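Local coordinates for centromeric protein-C, isoform A (Drosophila melanogaster, PDB 6O2K) that probably acts as an adaptor linking centromeric chromatin to other kinetochore proteins, its C-terminal cupin domain forming a dimer, at residues Lys70-Arg75 with Ala130-Ser135. Sequence-based numbering, arbitrary orientation.
Sequences KPYQKR and AIDKVS
Tyr-72 of a tight turn lays one face of its ring over the backbone where Ile-131 joins Asp-132, in a cupin beta-barrel where two loops that cross between the sheets meet side by side. The turn, a type II beta turn from Lys-70 to Gln-73, links strand 64-69 of one sheet to strand 74-79 of the other; residues 130-134 make the neighbouring crossing, from strand 124-129 to strand 135-141. In Tyr-72, chi1 (-64°) sets CG anti to the carbonyl carbon and beside the backbone N, on the side where the ring meets Ile-131 and Asp-132. Ile-131 O and Asp-132 N both lie 3.8 Å above the ring plane, displaced toward the rim, while Ala-130 O meets Tyr-72 CE1 at the ring edge, 3.6 Å away. Asp-132 CB sits 3.7 Å from Tyr-72 CE2. The carboxylate of Asp-132 is nearly parallel to the ring, 9° off, and Asp-132 OD2 also comes within 3.5 Å of Pro-71 CB. The apolar contact at the other end is light, Pro-71 CD meeting Val-134 CG2 at 4.2 Å.

One hydrogen bond ties the loops directly: Tyr-72 N gives to Ile-131 O over 3.2 Å, noticeably bent at 138°. Behind this first shell, the side chain of Asn-129 serves both crossings, its ND2 donating to Lys-70 O and Lys-133 O and its OD1 accepting from Ile-131 N and Ser-135 OG. Lys-133 points away from the turn, and its NZ forms a salt bridge with Asp-5 of the second subunit, so the same loop also takes part in the dimer. Within the turn, Gln-73 N closes the backbone bond to Lys-70 O, and Gln-73 OE1 accepts from Lys-70 N at 2.9 Å.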
ATOM      1  N   LYS B  70       2.992 -15.504 -10.487  1.00 27.30           N
ATOM      2  CA  LYS B  70       2.407 -16.799 -10.673  1.00 30.14           C
ATOM      3  C   LYS B  70       2.921 -17.750  -9.594  1.00 25.27           C
ATOM      4  O   LYS B  70       3.905 -17.450  -8.920  1.00 24.33           O
ATOM      5  CB  LYS B  70       2.762 -17.310 -12.059  1.00 34.33           C
ATOM      6  CG  LYS B  70       2.243 -16.428 -13.113  1.00 40.16           C
ATOM      7  CD  LYS B  70       0.770 -16.516 -12.961  1.00 54.01           C
ATOM      8  CE  LYS B  70       0.136 -15.702 -14.047  1.00 62.35           C
ATOM      9  NZ  LYS B  70      -1.313 -15.802 -13.840  1.00 64.87           N
ATOM     10  N   PRO B  71       2.289 -18.910  -9.409  1.00 27.85           N
ATOM     11  CA  PRO B  71       2.766 -19.842  -8.377  1.00 31.71           C
ATOM     12  C   PRO B  71       4.243 -20.161  -8.535  1.00 32.94           C
ATOM     13  O   PRO B  71       4.700 -20.547  -9.610  1.00 32.61           O
ATOM     14  CB  PRO B  71       1.900 -21.087  -8.597  1.00 33.91           C
ATOM     15  CG  PRO B  71       0.653 -20.576  -9.174  1.00 37.03           C
ATOM     16  CD  PRO B  71       1.026 -19.377 -10.016  1.00 30.79           C
ATOM     17  N   TYR B  72       4.998 -19.961  -7.452  1.00 29.17           N
ATOM     18  CA  TYR B  72       6.427 -20.249  -7.362  1.00 33.92           C
ATOM     19  C   TYR B  72       7.267 -19.467  -8.365  1.00 31.31           C
ATOM     20  O   TYR B  72       8.444 -19.793  -8.563  1.00 32.34           O
ATOM     21  CB  TYR B  72       6.717 -21.747  -7.533  1.00 31.47           C
ATOM     22  CG  TYR B  72       6.142 -22.631  -6.452  1.00 36.59           C
ATOM     23  CD1 TYR B  72       6.409 -22.391  -5.112  1.00 30.92           C
ATOM     24  CD2 TYR B  72       5.342 -23.720  -6.778  1.00 40.55           C
ATOM     25  CE1 TYR B  72       5.895 -23.207  -4.125  1.00 35.18           C
ATOM     26  CE2 TYR B  72       4.819 -24.539  -5.799  1.00 42.77           C
ATOM     27  CZ  TYR B  72       5.102 -24.279  -4.473  1.00 40.73           C
ATOM     28  OH  TYR B  72       4.583 -25.094  -3.492  1.00 44.93           O
ATOM     29  N   GLN B  73       6.702 -18.452  -9.007  1.00 29.06           N
ATOM     30  CA  GLN B  73       7.442 -17.704 -10.009  1.00 30.38           C
ATOM     31  C   GLN B  73       8.564 -16.893  -9.369  1.00 29.05           C
ATOM     32  O   GLN B  73       8.426 -16.378  -8.251  1.00 25.83           O
ATOM     33  CB  GLN B  73       6.500 -16.786 -10.782  1.00 29.80           C
ATOM     34  CG  GLN B  73       7.161 -16.130 -11.974  1.00 35.37           C
ATOM     35  CD  GLN B  73       6.176 -15.374 -12.831  1.00 37.89           C
ATOM     36  OE1 GLN B  73       5.144 -14.911 -12.347  1.00 34.02           O
ATOM     37  NE2 GLN B  73       6.487 -15.245 -14.116  1.00 39.88           N
ATOM     38  N   LYS B  74       9.680 -16.782 -10.091  1.00 23.91           N
ATOM     39  CA  LYS B  74      10.833 -15.991  -9.678  1.00 27.44           C
ATOM     40  C   LYS B  74      10.930 -14.725 -10.515  1.00 26.31           C
ATOM     41  O   LYS B  74      10.722 -14.758 -11.736  1.00 29.59           O
ATOM     42  CB  LYS B  74      12.138 -16.769  -9.847  1.00 29.84           C
ATOM     43  CG  LYS B  74      12.218 -18.115  -9.162  1.00 34.85           C
ATOM     44  CD  LYS B  74      13.552 -18.787  -9.520  1.00 39.20           C
ATOM     45  CE  LYS B  74      13.841 -20.007  -8.658  1.00 43.80           C
ATOM     46  NZ  LYS B  74      15.091 -20.694  -9.074  1.00 49.77           N
ATOM     47  N   ARG B  75      11.258 -13.616  -9.858  1.00 24.78           N
ATOM     48  CA  ARG B  75      11.750 -12.416 -10.521  1.00 22.44           C
ATOM     49  C   ARG B  75      13.262 -12.401 -10.385  1.00 24.28           C
ATOM     50  O   ARG B  75      13.782 -12.433  -9.266  1.00 26.19           O
ATOM     51  CB  ARG B  75      11.157 -11.146  -9.911  1.00 23.70           C
ATOM     52  CG  ARG B  75      11.564  -9.851 -10.635  1.00 21.74           C
ATOM     53  CD  ARG B  75      10.888  -8.662  -9.968  1.00 19.93           C
ATOM     54  NE  ARG B  75      11.073  -7.380 -10.662  1.00 23.74           N
ATOM     55  CZ  ARG B  75      11.835  -6.384 -10.210  1.00 22.51           C
ATOM     56  NH1 ARG B  75      12.517  -6.526  -9.088  1.00 19.43           N
ATOM     57  NH2 ARG B  75      11.915  -5.244 -10.877  1.00 21.20           N
ATOM     58  N   ALA B 130       6.602 -17.729  -2.746  1.00 23.32           N
ATOM     59  CA  ALA B 130       6.913 -18.876  -1.900  1.00 25.40           C
ATOM     60  C   ALA B 130       5.831 -19.953  -1.889  1.00 29.70           C
ATOM     61  O   ALA B 130       6.042 -21.003  -1.271  1.00 30.43           O
ATOM     62  CB  ALA B 130       7.173 -18.417  -0.463  1.00 21.26           C
ATOM     63  N   ILE B 131       4.693 -19.747  -2.556  1.00 29.63           N
ATOM     64  CA  ILE B 131       3.562 -20.665  -2.441  1.00 28.71           C
ATOM     65  C   ILE B 131       2.986 -21.006  -3.812  1.00 30.18           C
ATOM     66  O   ILE B 131       3.267 -20.356  -4.821  1.00 28.23           O
ATOM     67  CB  ILE B 131       2.454 -20.098  -1.538  1.00 30.53           C
ATOM     68  CG1 ILE B 131       2.051 -18.706  -2.018  1.00 32.32           C
ATOM     69  CG2 ILE B 131       2.917 -20.069  -0.099  1.00 31.24           C
ATOM     70  CD1 ILE B 131       0.846 -18.148  -1.316  1.00 31.86           C
ATOM     71  N   ASP B 132       2.122 -22.032  -3.819  1.00 28.08           N
ATOM     72  CA  ASP B 132       1.512 -22.569  -5.030  1.00 35.56           C
ATOM     73  C   ASP B 132       0.230 -21.824  -5.411  1.00 34.01           C
ATOM     74  O   ASP B 132      -0.702 -22.415  -5.982  1.00 33.50           O
ATOM     75  CB  ASP B 132       1.259 -24.068  -4.838  1.00 45.30           C
ATOM     76  CG  ASP B 132       0.787 -24.769  -6.108  1.00 53.78           C
ATOM     77  OD1 ASP B 132       0.248 -25.889  -5.992  1.00 55.42           O
ATOM     78  OD2 ASP B 132       0.959 -24.209  -7.213  1.00 53.45           O
ATOM     79  N   LYS B 133       0.159 -20.537  -5.092  1.00 30.04           N
ATOM     80  CA  LYS B 133      -0.931 -19.663  -5.499  1.00 30.70           C
ATOM     81  C   LYS B 133      -0.338 -18.345  -5.978  1.00 29.13           C
ATOM     82  O   LYS B 133       0.814 -18.016  -5.686  1.00 30.22           O
ATOM     83  CB  LYS B 133      -1.908 -19.389  -4.352  1.00 37.10           C
ATOM     84  CG  LYS B 133      -2.472 -20.617  -3.667  1.00 51.79           C
ATOM     85  CD  LYS B 133      -3.040 -20.263  -2.293  1.00 55.89           C
ATOM     86  CE  LYS B 133      -3.547 -18.828  -2.251  1.00 54.92           C
ATOM     87  NZ  LYS B 133      -4.986 -18.734  -2.616  1.00 54.84           N
ATOM     88  N   VAL B 134      -1.147 -17.573  -6.705  1.00 28.00           N
ATOM     89  CA  VAL B 134      -0.705 -16.250  -7.112  1.00 25.21           C
ATOM     90  C   VAL B 134      -0.497 -15.396  -5.869  1.00 29.83           C
ATOM     91  O   VAL B 134      -1.367 -15.331  -4.991  1.00 26.68           O
ATOM     92  CB  VAL B 134      -1.727 -15.608  -8.059  1.00 26.33           C
ATOM     93  CG1 VAL B 134      -1.397 -14.139  -8.265  1.00 28.05           C
ATOM     94  CG2 VAL B 134      -1.746 -16.334  -9.384  1.00 32.57           C
ATOM     95  N   SER B 135       0.668 -14.759  -5.777  1.00 25.84           N
ATOM     96  CA  SER B 135       0.935 -13.806  -4.702  1.00 26.94           C
ATOM     97  C   SER B 135       1.133 -12.424  -5.300  1.00 24.20           C
ATOM     98  O   SER B 135       1.472 -12.278  -6.480  1.00 23.02           O
ATOM     99  CB  SER B 135       2.168 -14.186  -3.864  1.00 26.44           C
ATOM    100  OG  SER B 135       2.016 -15.451  -3.252  1.00 21.85           O
TER